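Local coordinates for uncharacterized protein (Wolinella succinogenes, PDB 3JYG) that is of unknown function but belongs to the 6-pyruvoyl tetrahydropterin synthase family and carries a zinc ion held by three histidines, at residues 89-97 and 125-134. Sequence-based numbering, arbitrary orientation.
Sequences LFPTLLPHF and ILELYESFVV
The backbones of L94 and Y129 come to 7.5 Å between CA atoms, whereas F90 and V134 stay 9.6 Å apart by the same measure, a spacing bridged mainly by side chains where the short helix 90-93 and the turn after it meet the end of helix 123-131 and the start of strand 132-135. Y129 buries more surface against 89-97 than any other residue of its segment. Y129 OH lies 2.7 Å from H96 ND1, near the plane of the imidazole and at its edge, a hydrogen bond in which either partner could be the donor and which should restrict rotation of the imidazole. F97 supports the same phenol differently: its edge points at one face of the Y129 ring, an edge-to-face pair with planes at 69° and F97 CD1 3.5 Å from Y129 CE1. In this T-fold-family protein, strand 132-135 belongs to the mixed sheet, running between strands 110-113 and 80-84, and the contact packs segment 89-97 against helix 123-131 and the strand that follows it; V113 and I83 from those neighbours also touch L94. With CG anti to its carbonyl carbon (chi1 -64°), L94 lays its isobutyl group over F132. The evidence for a CH-pi contact is that L94 CD1 stands 3.8 Å from the centroid of the F132 ring, only 7° off the normal. On its other side the same L94 CD1 sits over the centre of the F90 ring, whose CE1 meets V134 CG1 at 3.8 Å.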
ATOM      1  N   LEU A  89      -4.640  35.449   1.662  1.00 15.41           N
ATOM      2  CA  LEU A  89      -3.381  36.011   1.205  1.00 15.22           C
ATOM      3  C   LEU A  89      -3.279  36.156  -0.302  1.00 15.61           C
ATOM      4  O   LEU A  89      -2.268  36.681  -0.796  1.00 15.29           O
ATOM      5  CB  LEU A  89      -2.205  35.131   1.667  1.00 15.50           C
ATOM      6  CG  LEU A  89      -1.723  35.220   3.096  1.00 15.34           C
ATOM      7  CD1 LEU A  89      -0.525  34.247   3.271  1.00 15.41           C
ATOM      8  CD2 LEU A  89      -1.343  36.668   3.489  1.00 16.92           C
ATOM      9  N   PHE A  90      -4.285  35.675  -1.054  1.00 15.87           N
ATOM     10  CA  PHE A  90      -4.240  35.841  -2.525  1.00 16.23           C
ATOM     11  C   PHE A  90      -3.772  37.272  -2.937  1.00 18.16           C
ATOM     12  O   PHE A  90      -2.775  37.398  -3.661  1.00 18.16           O
ATOM     13  CB  PHE A  90      -5.577  35.440  -3.226  1.00 15.94           C
ATOM     14  CG  PHE A  90      -5.433  35.205  -4.669  1.00 14.08           C
ATOM     15  CD1 PHE A  90      -5.183  33.928  -5.156  1.00 13.05           C
ATOM     16  CD2 PHE A  90      -5.451  36.281  -5.570  1.00 16.02           C
ATOM     17  CE1 PHE A  90      -4.995  33.736  -6.532  1.00 15.68           C
ATOM     18  CE2 PHE A  90      -5.290  36.088  -6.925  1.00 16.73           C
ATOM     19  CZ  PHE A  90      -5.066  34.815  -7.410  1.00 14.23           C
ATOM     20  N   PRO A  91      -4.450  38.344  -2.464  1.00 19.69           N
ATOM     21  CA  PRO A  91      -4.068  39.717  -2.835  1.00 20.20           C
ATOM     22  C   PRO A  91      -2.641  40.132  -2.404  1.00 20.69           C
ATOM     23  O   PRO A  91      -2.021  40.966  -3.051  1.00 19.76           O
ATOM     24  CB  PRO A  91      -5.109  40.600  -2.082  1.00 20.58           C
ATOM     25  CG  PRO A  91      -6.307  39.699  -1.926  1.00 21.66           C
ATOM     26  CD  PRO A  91      -5.736  38.316  -1.729  1.00 20.08           C
ATOM     27  N   THR A  92      -2.159  39.560  -1.307  1.00 20.57           N
ATOM     28  CA  THR A  92      -0.825  39.832  -0.777  1.00 20.87           C
ATOM     29  C   THR A  92       0.301  39.151  -1.569  1.00 21.08           C
ATOM     30  O   THR A  92       1.321  39.758  -1.827  1.00 22.25           O
ATOM     31  CB  THR A  92      -0.758  39.403   0.680  1.00 20.92           C
ATOM     32  OG1 THR A  92      -1.696  40.204   1.394  1.00 22.46           O
ATOM     33  CG2 THR A  92       0.652  39.626   1.289  1.00 20.53           C
ATOM     34  N   LEU A  93       0.079  37.897  -1.973  1.00 20.44           N
ATOM     35  CA  LEU A  93       1.061  37.107  -2.703  1.00 19.56           C
ATOM     36  C   LEU A  93       0.989  37.300  -4.179  1.00 18.69           C
ATOM     37  O   LEU A  93       1.997  37.144  -4.834  1.00 18.79           O
ATOM     38  CB  LEU A  93       0.930  35.611  -2.376  1.00 19.84           C
ATOM     39  CG  LEU A  93       1.195  35.180  -0.932  1.00 20.84           C
ATOM     40  CD1 LEU A  93       0.693  33.728  -0.723  1.00 21.00           C
ATOM     41  CD2 LEU A  93       2.638  35.298  -0.591  1.00 19.28           C
ATOM     42  N   LEU A  94      -0.190  37.642  -4.703  1.00 18.94           N
ATOM     43  CA  LEU A  94      -0.349  38.038  -6.122  1.00 20.33           C
ATOM     44  C   LEU A  94      -0.929  39.465  -6.306  1.00 21.74           C
ATOM     45  O   LEU A  94      -2.014  39.621  -6.878  1.00 21.72           O
ATOM     46  CB  LEU A  94      -1.216  37.011  -6.891  1.00 20.81           C
ATOM     47  CG  LEU A  94      -0.680  35.579  -7.049  1.00 19.41           C
ATOM     48  CD1 LEU A  94      -1.131  34.768  -5.802  1.00 19.26           C
ATOM     49  CD2 LEU A  94      -1.171  34.923  -8.370  1.00 16.86           C
ATOM     50  N   PRO A  95      -0.197  40.505  -5.824  1.00 24.08           N
ATOM     51  CA  PRO A  95      -0.715  41.876  -5.810  1.00 24.74           C
ATOM     52  C   PRO A  95      -1.096  42.443  -7.183  1.00 25.70           C
ATOM     53  O   PRO A  95      -2.047  43.232  -7.263  1.00 26.73           O
ATOM     54  CB  PRO A  95       0.437  42.676  -5.154  1.00 26.20           C
ATOM     55  CG  PRO A  95       1.684  41.902  -5.466  1.00 24.17           C
ATOM     56  CD  PRO A  95       1.178  40.455  -5.256  1.00 23.44           C
ATOM     57  N   HIS A  96      -0.421  42.008  -8.257  1.00 25.24           N
ATOM     58  CA  HIS A  96      -0.735  42.456  -9.608  1.00 24.89           C
ATOM     59  C   HIS A  96      -2.040  41.905 -10.130  1.00 24.25           C
ATOM     60  O   HIS A  96      -2.474  42.303 -11.202  1.00 23.97           O
ATOM     61  CB  HIS A  96       0.395  42.078 -10.590  1.00 25.01           C
ATOM     62  CG  HIS A  96       1.691  42.764 -10.303  1.00 26.72           C
ATOM     63  ND1 HIS A  96       2.535  42.363  -9.286  1.00 28.69           N
ATOM     64  CD2 HIS A  96       2.279  43.841 -10.878  1.00 29.32           C
ATOM     65  CE1 HIS A  96       3.597  43.150  -9.260  1.00 29.12           C
ATOM     66  NE2 HIS A  96       3.470  44.050 -10.222  1.00 29.47           N
ATOM     67  N   PHE A  97      -2.627  40.949  -9.401  1.00 23.56           N
ATOM     68  CA  PHE A  97      -3.847  40.258  -9.808  1.00 23.17           C
ATOM     69  C   PHE A  97      -4.822  40.245  -8.621  1.00 23.01           C
ATOM     70  O   PHE A  97      -5.584  39.292  -8.434  1.00 22.37           O
ATOM     71  CB  PHE A  97      -3.522  38.809 -10.259  1.00 23.27           C
ATOM     72  CG  PHE A  97      -2.644  38.737 -11.492  1.00 23.31           C
ATOM     73  CD1 PHE A  97      -1.253  38.671 -11.374  1.00 21.64           C
ATOM     74  CD2 PHE A  97      -3.216  38.783 -12.761  1.00 23.52           C
ATOM     75  CE1 PHE A  97      -0.437  38.649 -12.502  1.00 21.99           C
ATOM     76  CE2 PHE A  97      -2.428  38.741 -13.889  1.00 20.87           C
ATOM     77  CZ  PHE A  97      -1.027  38.671 -13.770  1.00 23.81           C
ATOM     78  N   ILE A 125       9.933  39.031 -10.934  1.00 18.04           N
ATOM     79  CA  ILE A 125       8.500  39.178 -10.755  1.00 18.58           C
ATOM     80  C   ILE A 125       7.774  38.181 -11.678  1.00 17.61           C
ATOM     81  O   ILE A 125       6.817  37.513 -11.259  1.00 17.18           O
ATOM     82  CB  ILE A 125       8.023  40.662 -10.932  1.00 19.20           C
ATOM     83  CG1 ILE A 125       8.465  41.537  -9.738  1.00 19.02           C
ATOM     84  CG2 ILE A 125       6.485  40.726 -11.134  1.00 19.77           C
ATOM     85  CD1 ILE A 125       7.987  41.095  -8.400  1.00 22.69           C
ATOM     86  N   LEU A 126       8.269  38.044 -12.898  1.00 17.21           N
ATOM     87  CA  LEU A 126       7.794  37.005 -13.812  1.00 17.87           C
ATOM     88  C   LEU A 126       7.936  35.565 -13.259  1.00 18.25           C
ATOM     89  O   LEU A 126       7.026  34.758 -13.407  1.00 18.27           O
ATOM     90  CB  LEU A 126       8.467  37.135 -15.169  1.00 18.89           C
ATOM     91  CG  LEU A 126       8.061  38.416 -15.899  1.00 22.30           C
ATOM     92  CD1 LEU A 126       8.758  38.565 -17.271  1.00 23.92           C
ATOM     93  CD2 LEU A 126       6.550  38.508 -16.077  1.00 23.00           C
ATOM     94  N   GLU A 127       9.071  35.257 -12.628  1.00 17.09           N
ATOM     95  CA  GLU A 127       9.333  33.934 -12.071  1.00 16.25           C
ATOM     96  C   GLU A 127       8.366  33.688 -10.932  1.00 16.01           C
ATOM     97  O   GLU A 127       7.939  32.570 -10.711  1.00 16.47           O
ATOM     98  CB  GLU A 127      10.763  33.875 -11.512  1.00 16.23           C
ATOM     99  CG  GLU A 127      11.822  34.102 -12.582  1.00 18.53           C
ATOM    100  CD  GLU A 127      13.158  34.547 -12.044  1.00 19.69           C
ATOM    101  OE1 GLU A 127      13.366  34.602 -10.779  1.00 15.82           O
ATOM    102  OE2 GLU A 127      14.011  34.816 -12.915  1.00 16.21           O
ATOM    103  N   LEU A 128       8.038  34.731 -10.190  1.00 15.99           N
ATOM    104  CA  LEU A 128       7.075  34.610  -9.116  1.00 16.05           C
ATOM    105  C   LEU A 128       5.727  34.207  -9.703  1.00 16.75           C
ATOM    106  O   LEU A 128       5.114  33.208  -9.249  1.00 15.81           O
ATOM    107  CB  LEU A 128       6.976  35.943  -8.351  1.00 16.90           C
ATOM    108  CG  LEU A 128       5.762  36.152  -7.468  1.00 17.19           C
ATOM    109  CD1 LEU A 128       5.678  35.066  -6.405  1.00 17.84           C
ATOM    110  CD2 LEU A 128       5.845  37.532  -6.780  1.00 22.12           C
ATOM    111  N   TYR A 129       5.244  34.963 -10.699  1.00 16.75           N
ATOM    112  CA  TYR A 129       3.916  34.635 -11.304  1.00 17.40           C
ATOM    113  C   TYR A 129       3.849  33.336 -12.127  1.00 18.34           C
ATOM    114  O   TYR A 129       2.763  32.691 -12.185  1.00 19.05           O
ATOM    115  CB  TYR A 129       3.313  35.836 -12.054  1.00 16.56           C
ATOM    116  CG  TYR A 129       2.920  36.947 -11.096  1.00 18.82           C
ATOM    117  CD1 TYR A 129       1.836  36.789 -10.217  1.00 19.16           C
ATOM    118  CD2 TYR A 129       3.640  38.145 -11.033  1.00 18.92           C
ATOM    119  CE1 TYR A 129       1.469  37.789  -9.331  1.00 17.39           C
ATOM    120  CE2 TYR A 129       3.277  39.166 -10.122  1.00 18.41           C
ATOM    121  CZ  TYR A 129       2.173  38.980  -9.292  1.00 20.25           C
ATOM    122  OH  TYR A 129       1.787  39.943  -8.378  1.00 17.79           O
ATOM    123  N   GLU A 130       4.973  32.924 -12.732  1.00 17.65           N
ATOM    124  CA  GLU A 130       5.052  31.591 -13.342  1.00 18.69           C
ATOM    125  C   GLU A 130       4.855  30.462 -12.323  1.00 17.66           C
ATOM    126  O   GLU A 130       4.415  29.376 -12.706  1.00 18.23           O
ATOM    127  CB  GLU A 130       6.335  31.356 -14.159  1.00 17.83           C
ATOM    128  CG  GLU A 130       6.463  32.329 -15.346  1.00 25.40           C
ATOM    129  CD  GLU A 130       6.065  31.743 -16.713  1.00 33.88           C
ATOM    130  OE1 GLU A 130       5.143  30.894 -16.809  1.00 37.44           O
ATOM    131  OE2 GLU A 130       6.702  32.146 -17.720  1.00 39.87           O
ATOM    132  N   SER A 131       5.151  30.715 -11.043  1.00 17.11           N
ATOM    133  CA  SER A 131       5.003  29.654 -10.005  1.00 16.09           C
ATOM    134  C   SER A 131       3.566  29.217  -9.723  1.00 16.25           C
ATOM    135  O   SER A 131       3.320  28.084  -9.378  1.00 17.43           O
ATOM    136  CB  SER A 131       5.580  30.097  -8.678  1.00 15.33           C
ATOM    137  OG  SER A 131       6.822  30.718  -8.832  1.00 14.45           O
ATOM    138  N   PHE A 132       2.595  30.112  -9.848  1.00 16.00           N
ATOM    139  CA  PHE A 132       1.286  29.833  -9.234  1.00 14.32           C
ATOM    140  C   PHE A 132       0.331  29.004 -10.066  1.00 14.87           C
ATOM    141  O   PHE A 132       0.185  29.244 -11.275  1.00 13.78           O
ATOM    142  CB  PHE A 132       0.589  31.140  -8.867  1.00 13.16           C
ATOM    143  CG  PHE A 132       1.225  31.843  -7.731  1.00 14.54           C
ATOM    144  CD1 PHE A 132       1.154  31.315  -6.434  1.00 13.08           C
ATOM    145  CD2 PHE A 132       1.935  33.053  -7.943  1.00 15.20           C
ATOM    146  CE1 PHE A 132       1.763  31.968  -5.378  1.00 14.89           C
ATOM    147  CE2 PHE A 132       2.528  33.704  -6.862  1.00 11.59           C
ATOM    148  CZ  PHE A 132       2.432  33.185  -5.605  1.00 13.96           C
ATOM    149  N   VAL A 133      -0.293  28.015  -9.402  1.00 13.68           N
ATOM    150  CA  VAL A 133      -1.377  27.258  -9.995  1.00 14.25           C
ATOM    151  C   VAL A 133      -2.563  27.606  -9.121  1.00 13.48           C
ATOM    152  O   VAL A 133      -2.545  27.336  -7.918  1.00 12.98           O
ATOM    153  CB  VAL A 133      -1.105  25.744  -9.920  1.00 14.28           C
ATOM    154  CG1 VAL A 133      -2.363  24.949 -10.229  1.00 16.10           C
ATOM    155  CG2 VAL A 133       0.006  25.370 -10.947  1.00 13.33           C
ATOM    156  N   VAL A 134      -3.560  28.254  -9.722  1.00 14.78           N
ATOM    157  CA  VAL A 134      -4.664  28.757  -8.925  1.00 14.42           C
ATOM    158  C   VAL A 134      -5.832  27.793  -9.018  1.00 14.45           C
ATOM    159  O   VAL A 134      -6.207  27.397 -10.121  1.00 15.24           O
ATOM    160  CB  VAL A 134      -5.071  30.203  -9.327  1.00 14.75           C
ATOM    161  CG1 VAL A 134      -6.234  30.716  -8.431  1.00 15.46           C
ATOM    162  CG2 VAL A 134      -3.849  31.151  -9.240  1.00 12.97           C
TER